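Local coordinates for protein D-galactonate dehydratase family member RspA (Pantoea ananatis, PDB 3T6C) that dehydrates D-gluconate to 2-dehydro-3-deoxy-D-gluconate with low activity in vitro, using one magnesium ion per subunit, as a member of the mandelate racemase/muconate lactonizing enzyme family, at residues 49-53 and 54-58; 90-93 and 94-98; 377-381 and 382-386. All coordinates share one frame; numbering follows the deposited sequence.

Followed from the N terminus, the chain meets the three contacts in series, none nested in or crossing another. Contact 1 reverses the chain between strands 44-51 and 57-61 and so closes a hairpin in the three-stranded antiparallel sheet. Contact 2 winds the first turns of helix 91-100, also in the N-terminal domain of the family; the centres of contacts 1 and 2 lie about 18 Å apart, and helix 108-129 packs against side chains of both. Contact 3 comes much later, in the enolase C-terminal-like domain, where the loop after strand 374-375 turns into helix 381-386. The nearest atoms of contacts 1 and 3 are still about 9 Å apart, and those of contacts 2 and 3 about 22 Å.

Contact 1 (49-53 and 54-58); sequences IETNE and PGLYG
Ile49 and Gly58 face each other as an antiparallel hydrogen-bonded pair: Ile49 N gives to Gly58 O and Gly58 N gives to Ile49 O, each at 2.9 Å. One residue on, Glu50 and Tyr57 form a non-hydrogen-bonded pair, their side chains on the opposite face of the sheet from Ile49. At the turn itself, Leu56 N closes on Glu53 O at 3.0 Å.

The side-chain hydroxyl of Thr51 does the other polar work. With OG1 set between the backbone N and the carbonyl carbon (chi1 73°), it gives a hydrogen bond to Leu56 O at 2.9 Å and accepts one from Glu53 N at 3.1 Å, the latter making an ST turn. Thr51 N reaches Leu56 O only weakly, at 3.4 Å, and a water accepting from that N and donating to Leu56 O supplements the link. Threonine suits a position where a beta-branched strand residue must also tie down the loop.

Among carbon contacts, Glu53 CG lies 3.9 Å from Leu56 CB, where the extended glutamate chain crosses the leucine, and its CD approaches Leu56 CD2. Ile49 and Leu56 pack on helix 108-129, against Ile124 and Lys127 respectively. Tyr57 OH is bonded to Asp409, beyond the hairpin.

Pro54 (phi -54°) and Gly55 (phi 82°) fill the two central places of a type II beta turn; the positive phi of the second is one that glycine adopts readily. Together these bonds form a beta hairpin of the N-terminal domain's antiparallel sheet.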
loop_
_atom_site.group_PDB
_atom_site.type_symbol
_atom_site.label_atom_id
_atom_site.label_comp_id
_atom_site.label_asym_id
_atom_site.label_seq_id
_atom_site.Cartn_x
_atom_site.Cartn_y
_atom_site.Cartn_z
ATOM N N ILE A 49 -38.773 -29.893 5.143
ATOM C CA ILE A 49 -39.131 -29.926 3.737
ATOM C C ILE A 49 -39.561 -31.351 3.350
ATOM O O ILE A 49 -38.779 -32.279 3.476
ATOM C CB ILE A 49 -37.954 -29.515 2.844
ATOM C CG1 ILE A 49 -37.553 -28.064 3.128
ATOM C CG2 ILE A 49 -38.349 -29.728 1.355
ATOM C CD1 ILE A 49 -36.422 -27.566 2.229
ATOM N N GLU A 50 -40.816 -31.511 2.932
ATOM C CA GLU A 50 -41.330 -32.812 2.487
ATOM C C GLU A 50 -41.175 -32.963 0.993
ATOM O O GLU A 50 -41.222 -31.991 0.241
ATOM C CB GLU A 50 -42.794 -33.000 2.876
ATOM C CG GLU A 50 -42.935 -32.977 4.357
ATOM C CD GLU A 50 -44.226 -33.561 4.846
ATOM O OE1 GLU A 50 -45.237 -33.541 4.100
ATOM O OE2 GLU A 50 -44.213 -34.057 5.979
ATOM N N THR A 51 -40.924 -34.204 0.573
ATOM C CA THR A 51 -40.892 -34.541 -0.860
ATOM C C THR A 51 -42.035 -35.485 -1.242
ATOM O O THR A 51 -42.860 -35.904 -0.407
ATOM C CB THR A 51 -39.599 -35.200 -1.259
ATOM O OG1 THR A 51 -39.559 -36.553 -0.756
ATOM C CG2 THR A 51 -38.395 -34.439 -0.663
ATOM N N ASN A 52 -42.045 -35.864 -2.504
ATOM C CA ASN A 52 -43.059 -36.798 -2.977
ATOM C C ASN A 52 -42.768 -38.237 -2.627
ATOM O O ASN A 52 -43.623 -39.105 -2.856
ATOM C CB ASN A 52 -43.235 -36.678 -4.489
ATOM C CG ASN A 52 -41.951 -36.918 -5.217
ATOM O OD1 ASN A 52 -40.911 -36.367 -4.852
ATOM N ND2 ASN A 52 -41.992 -37.767 -6.244
ATOM N N GLU A 53 -41.594 -38.509 -2.069
ATOM C CA GLU A 53 -41.259 -39.893 -1.705
ATOM C C GLU A 53 -41.677 -40.089 -0.271
ATOM O O GLU A 53 -41.192 -39.391 0.610
ATOM C CB GLU A 53 -39.764 -40.154 -1.868
ATOM C CG GLU A 53 -39.355 -41.474 -1.270
ATOM C CD GLU A 53 -37.979 -41.963 -1.719
ATOM O OE1 GLU A 53 -37.591 -41.724 -2.890
ATOM O OE2 GLU A 53 -37.286 -42.605 -0.887
ATOM N N PRO A 54 -42.604 -41.032 -0.033
ATOM C CA PRO A 54 -43.068 -41.217 1.340
ATOM C C PRO A 54 -41.895 -41.447 2.279
ATOM O O PRO A 54 -40.989 -42.255 2.045
ATOM C CB PRO A 54 -43.947 -42.470 1.264
ATOM C CG PRO A 54 -44.329 -42.586 -0.202
ATOM C CD PRO A 54 -43.182 -42.007 -0.978
ATOM N N GLY A 55 -41.926 -40.697 3.356
ATOM C CA GLY A 55 -40.935 -40.808 4.392
ATOM C C GLY A 55 -39.613 -40.091 4.189
ATOM O O GLY A 55 -38.814 -40.088 5.113
ATOM N N LEU A 56 -39.371 -39.520 3.005
ATOM C CA LEU A 56 -38.122 -38.814 2.708
ATOM C C LEU A 56 -38.403 -37.325 2.887
ATOM O O LEU A 56 -39.199 -36.726 2.139
ATOM C CB LEU A 56 -37.668 -39.084 1.291
ATOM C CG LEU A 56 -36.492 -38.260 0.774
ATOM C CD1 LEU A 56 -35.272 -38.313 1.685
ATOM C CD2 LEU A 56 -36.083 -38.727 -0.604
ATOM N N TYR A 57 -37.789 -36.730 3.904
ATOM C CA TYR A 57 -37.964 -35.294 4.166
ATOM C C TYR A 57 -36.640 -34.781 4.696
ATOM O O TYR A 57 -35.747 -35.553 5.056
ATOM C CB TYR A 57 -39.064 -35.018 5.175
ATOM C CG TYR A 57 -38.950 -35.801 6.487
ATOM C CD1 TYR A 57 -38.113 -35.372 7.510
ATOM C CD2 TYR A 57 -39.615 -37.002 6.634
ATOM C CE1 TYR A 57 -37.988 -36.095 8.694
ATOM C CE2 TYR A 57 -39.515 -37.733 7.822
ATOM C CZ TYR A 57 -38.676 -37.266 8.837
ATOM O OH TYR A 57 -38.559 -37.984 10.004
ATOM N N GLY A 58 -36.434 -33.476 4.578
ATOM C CA GLY A 58 -35.245 -32.857 5.161
ATOM C C GLY A 58 -35.545 -31.954 6.355
ATOM O O GLY A 58 -36.559 -31.262 6.350
HETATM O O HOH W 1 -41.809 -36.441 2.558
#

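Contact 2 (90-93 and 94-98); sequences RIED and IWQSA
Glu92 and Gln96, one helical turn apart, lie side by side and point the same way; this spacing lets a long carboxylate and a long amide meet alongside the helix. From Glu92 CB the chain runs to CG opposite the backbone N (chi1 -174°) and then bends at chi2 (75°), which carries the carboxylate forward, in the C-terminal direction, to the side of Gln96. There OE2 passes 3.6 Å from Gln96 CG and accepts a hydrogen bond from Gln96 NE2 at 2.8 Å. The bond is nearly straight, 175° at the hydrogen; OE2 lies in the amide plane and is met nearly along its C-O axis, and the two flat groups are almost coplanar. The same OE2 forms a salt bridge with Lys333 of helix 328-340, so an amide and an ammonium share one carboxylate oxygen, which probably stabilises its negative charge in this buried place. Gln96 CG sits 3.2 Å from Glu92 O, and the bend at chi2 then brings NE2 to OE2.

One residue along, Ser97 OG gives a hydrogen bond to Asp93 O at 2.7 Å, while Ser97 N reaches that oxygen from the opposite face of the carbonyl plane at 3.0 Å. Two bonds thus grip one carbonyl, and a small hydroxyl fits a spot packed by Phe82. Asp93 OD1 forms a salt bridge with Arg431 of the third subunit.

Ile94 lays CG1 over Arg90 O, 3.2 Å away, and packs its apolar side chain on Leu83; Arg90 NH2 forms a salt bridge with Asp143 of the second subunit. Regular i to i+4 backbone bonds, reinforced by side chains at the same spacing, mark the N-terminal turns of an alpha-helix, with Arg90 at the N-cap position and two neighbouring subunits packed against these turns.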
loop_
_atom_site.group_PDB
_atom_site.type_symbol
_atom_site.label_atom_id
_atom_site.label_comp_id
_atom_site.label_asym_id
_atom_site.label_seq_id
_atom_site.Cartn_x
_atom_site.Cartn_y
_atom_site.Cartn_z
ATOM N N ARG A 90 -31.154 -29.576 -6.733
ATOM C CA ARG A 90 -30.307 -28.504 -7.185
ATOM C C ARG A 90 -30.184 -27.580 -5.976
ATOM O O ARG A 90 -30.657 -26.411 -5.952
ATOM C CB ARG A 90 -31.096 -27.779 -8.288
ATOM C CG ARG A 90 -31.277 -28.698 -9.532
ATOM C CD ARG A 90 -31.722 -27.909 -10.785
ATOM N NE ARG A 90 -31.889 -28.889 -11.899
ATOM C CZ ARG A 90 -31.631 -28.626 -13.191
ATOM N NH1 ARG A 90 -31.232 -27.412 -13.567
ATOM N NH2 ARG A 90 -31.832 -29.580 -14.104
ATOM N N ILE A 91 -29.211 -27.925 -5.157
ATOM C CA ILE A 91 -29.026 -27.230 -3.848
ATOM C C ILE A 91 -28.435 -25.860 -4.142
ATOM O O ILE A 91 -28.924 -24.859 -3.638
ATOM C CB ILE A 91 -28.121 -28.015 -2.870
ATOM C CG1 ILE A 91 -28.749 -29.392 -2.560
ATOM C CG2 ILE A 91 -27.890 -27.161 -1.600
ATOM C CD1 ILE A 91 -27.953 -30.217 -1.513
ATOM N N GLU A 92 -27.389 -25.803 -4.969
ATOM C CA GLU A 92 -26.750 -24.520 -5.229
ATOM C C GLU A 92 -27.661 -23.570 -5.999
ATOM O O GLU A 92 -27.679 -22.380 -5.710
ATOM C CB GLU A 92 -25.490 -24.774 -6.058
ATOM C CG GLU A 92 -24.658 -23.521 -6.267
ATOM C CD GLU A 92 -23.877 -23.095 -5.039
ATOM O OE1 GLU A 92 -23.264 -23.951 -4.368
ATOM O OE2 GLU A 92 -23.852 -21.881 -4.786
ATOM N N ASP A 93 -28.409 -24.093 -6.977
ATOM C CA ASP A 93 -29.274 -23.236 -7.797
ATOM C C ASP A 93 -30.377 -22.706 -6.886
ATOM O O ASP A 93 -30.754 -21.536 -7.009
ATOM C CB ASP A 93 -29.897 -24.045 -8.949
ATOM C CG ASP A 93 -30.762 -23.181 -9.844
ATOM O OD1 ASP A 93 -30.207 -22.375 -10.617
ATOM O OD2 ASP A 93 -32.010 -23.325 -9.824
ATOM N N ILE A 94 -30.908 -23.537 -5.977
ATOM C CA ILE A 94 -31.899 -23.055 -5.029
ATOM C C ILE A 94 -31.294 -22.026 -4.053
ATOM O O ILE A 94 -31.912 -20.999 -3.776
ATOM C CB ILE A 94 -32.558 -24.230 -4.276
ATOM C CG1 ILE A 94 -33.442 -25.038 -5.255
ATOM C CG2 ILE A 94 -33.361 -23.716 -3.031
ATOM C CD1 ILE A 94 -33.929 -26.343 -4.607
ATOM N N TRP A 95 -30.083 -22.281 -3.535
ATOM C CA TRP A 95 -29.481 -21.320 -2.625
ATOM C C TRP A 95 -29.297 -19.971 -3.339
ATOM O O TRP A 95 -29.665 -18.933 -2.805
ATOM C CB TRP A 95 -28.094 -21.831 -2.137
ATOM C CG TRP A 95 -27.630 -21.045 -0.911
ATOM C CD1 TRP A 95 -27.893 -21.338 0.421
ATOM C CD2 TRP A 95 -26.913 -19.814 -0.924
ATOM N NE1 TRP A 95 -27.347 -20.353 1.227
ATOM C CE2 TRP A 95 -26.731 -19.415 0.418
ATOM C CE3 TRP A 95 -26.412 -19.002 -1.962
ATOM C CZ2 TRP A 95 -26.056 -18.246 0.757
ATOM C CZ3 TRP A 95 -25.728 -17.843 -1.628
ATOM C CH2 TRP A 95 -25.566 -17.477 -0.276
ATOM N N GLN A 96 -28.679 -19.982 -4.538
ATOM C CA GLN A 96 -28.406 -18.727 -5.224
ATOM C C GLN A 96 -29.688 -17.979 -5.562
ATOM O O GLN A 96 -29.787 -16.775 -5.359
ATOM C CB GLN A 96 -27.639 -19.026 -6.525
ATOM C CG GLN A 96 -26.257 -19.618 -6.309
ATOM C CD GLN A 96 -25.294 -18.611 -5.701
ATOM O OE1 GLN A 96 -25.482 -17.419 -5.871
ATOM N NE2 GLN A 96 -24.270 -19.088 -4.989
ATOM N N SER A 97 -30.675 -18.697 -6.081
ATOM C CA SER A 97 -31.956 -18.057 -6.419
ATOM C C SER A 97 -32.776 -17.649 -5.176
ATOM O O SER A 97 -33.342 -16.526 -5.151
ATOM C CB SER A 97 -32.763 -18.944 -7.391
ATOM O OG SER A 97 -33.114 -20.198 -6.776
ATOM N N ALA A 98 -32.812 -18.479 -4.141
ATOM C CA ALA A 98 -33.575 -18.068 -2.943
ATOM C C ALA A 98 -32.891 -16.848 -2.337
ATOM O O ALA A 98 -33.581 -15.914 -1.871
ATOM C CB ALA A 98 -33.645 -19.219 -1.935
#

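Contact 3 (377-381 and 382-386); sequences TPMND and ALREV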
loop_
_atom_site.group_PDB
_atom_site.type_symbol
_atom_site.label_atom_id
_atom_site.label_comp_id
_atom_site.label_asym_id
_atom_site.label_seq_id
_atom_site.Cartn_x
_atom_site.Cartn_y
_atom_site.Cartn_z
ATOM N N THR A 377 -22.580 -26.645 24.275
ATOM C CA THR A 377 -23.286 -26.532 25.559
ATOM C C THR A 377 -24.212 -27.719 25.659
ATOM O O THR A 377 -24.829 -28.160 24.676
ATOM C CB THR A 377 -24.077 -25.205 25.719
ATOM O OG1 THR A 377 -24.957 -25.078 24.625
ATOM C CG2 THR A 377 -23.183 -23.997 25.725
ATOM N N PRO A 378 -24.285 -28.302 26.847
ATOM C CA PRO A 378 -24.983 -29.582 26.945
ATOM C C PRO A 378 -26.456 -29.505 26.499
ATOM O O PRO A 378 -27.112 -28.466 26.633
ATOM C CB PRO A 378 -24.855 -29.963 28.430
ATOM C CG PRO A 378 -24.106 -28.857 29.102
ATOM C CD PRO A 378 -23.553 -27.917 28.063
ATOM N N MET A 379 -26.911 -30.608 25.895
ATOM C CA MET A 379 -28.257 -30.735 25.349
ATOM C C MET A 379 -29.001 -31.563 26.354
ATOM O O MET A 379 -28.617 -32.728 26.599
ATOM C CB MET A 379 -28.189 -31.495 24.005
ATOM C CG MET A 379 -28.236 -30.599 22.765
ATOM S SD MET A 379 -27.651 -31.337 21.209
ATOM C CE MET A 379 -25.946 -31.612 21.562
ATOM N N ASN A 380 -30.058 -31.003 26.924
ATOM C CA ASN A 380 -30.806 -31.742 27.947
ATOM C C ASN A 380 -31.634 -32.908 27.439
ATOM O O ASN A 380 -31.725 -33.182 26.236
ATOM C CB ASN A 380 -31.702 -30.792 28.786
ATOM C CG ASN A 380 -32.895 -30.167 28.001
ATOM O OD1 ASN A 380 -33.060 -30.412 26.824
ATOM N ND2 ASN A 380 -33.725 -29.365 28.681
ATOM N N ASP A 381 -32.244 -33.638 28.363
ATOM C CA ASP A 381 -32.999 -34.788 27.921
ATOM C C ASP A 381 -34.167 -34.430 27.028
ATOM O O ASP A 381 -34.439 -35.121 26.062
ATOM C CB ASP A 381 -33.396 -35.668 29.099
ATOM C CG ASP A 381 -32.259 -36.614 29.491
ATOM O OD1 ASP A 381 -31.403 -36.220 30.331
ATOM O OD2 ASP A 381 -32.198 -37.730 28.912
ATOM N N ALA A 382 -34.820 -33.329 27.314
ATOM C CA ALA A 382 -35.946 -32.907 26.464
ATOM C C ALA A 382 -35.495 -32.633 25.011
ATOM O O ALA A 382 -36.189 -33.057 24.056
ATOM C CB ALA A 382 -36.630 -31.686 27.061
ATOM N N LEU A 383 -34.360 -31.964 24.831
ATOM C CA LEU A 383 -33.811 -31.757 23.497
ATOM C C LEU A 383 -33.496 -33.070 22.802
ATOM O O LEU A 383 -33.821 -33.265 21.624
ATOM C CB LEU A 383 -32.505 -30.955 23.603
ATOM C CG LEU A 383 -32.703 -29.442 23.659
ATOM C CD1 LEU A 383 -31.393 -28.754 24.082
ATOM C CD2 LEU A 383 -33.185 -28.945 22.264
ATOM N N ARG A 384 -32.899 -33.993 23.557
ATOM C CA ARG A 384 -32.536 -35.288 22.994
ATOM C C ARG A 384 -33.740 -36.150 22.591
ATOM O O ARG A 384 -33.654 -36.934 21.652
ATOM C CB ARG A 384 -31.594 -36.026 23.946
ATOM C CG ARG A 384 -30.214 -35.363 24.039
ATOM C CD ARG A 384 -29.255 -36.065 24.993
ATOM N NE ARG A 384 -27.959 -35.371 24.851
ATOM C CZ ARG A 384 -27.023 -35.696 23.938
ATOM N NH1 ARG A 384 -27.202 -36.744 23.131
ATOM N NH2 ARG A 384 -25.902 -34.992 23.839
ATOM N N GLU A 385 -34.832 -36.016 23.337
ATOM C CA GLU A 385 -36.090 -36.668 23.036
ATOM C C GLU A 385 -36.776 -36.059 21.816
ATOM O O GLU A 385 -37.242 -36.781 20.933
ATOM C CB GLU A 385 -37.013 -36.489 24.243
ATOM C CG GLU A 385 -38.332 -37.225 24.142
ATOM C CD GLU A 385 -38.765 -37.798 25.488
ATOM O OE1 GLU A 385 -39.410 -38.831 25.474
ATOM O OE2 GLU A 385 -38.454 -37.229 26.554
ATOM N N VAL A 386 -36.859 -34.730 21.788
ATOM C CA VAL A 386 -37.526 -34.019 20.669
ATOM C C VAL A 386 -36.747 -34.151 19.361
ATOM O O VAL A 386 -37.335 -34.208 18.293
ATOM C CB VAL A 386 -37.758 -32.539 20.998
ATOM C CG1 VAL A 386 -38.274 -31.772 19.781
ATOM C CG2 VAL A 386 -38.835 -32.439 22.144
#
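A chi1 of 68° places Asn380 CG between its backbone N and carbonyl carbon and brings OD1 to the first turn of the helix. There it accepts the N-H of Leu383 at 2.8 Å, the donor standing 31° out of the amide carbonyl plane. This is the classic N-cap bond, for which asparagine is well suited: its short side chain replaces the carbonyl that a preceding turn would have offered. Leu383 CB rests 3.3 Å from Asn380 OD1, while Asn380 ND2 turns to Pro39 O.

Arg384 is extended from CG to NE and runs back across Met379 at about a right angle. Its NE gives a hydrogen bond to Met379 O at 3.2 Å, bent to 146° at the hydrogen, with the oxygen at the guanidinium edge near its plane. NH1 bonds to Pro391 O, so the guanidinium holds two loop carbonyls. Met379 CG meets Leu383 CD1 at 3.9 Å, the methionine crossing the leucine at about a right angle; unbranched, it can bend at chi3 to bring CE beside Arg384 NH2. In the backbone, Arg384 N bonds to Asn380 O at 3.0 Å and begins the helical pattern.

The loop from strand 374-375 thus passes into helix 381-386, with Met379 and Leu383 packed on helix 355-367 and Val386 on helix 412-415.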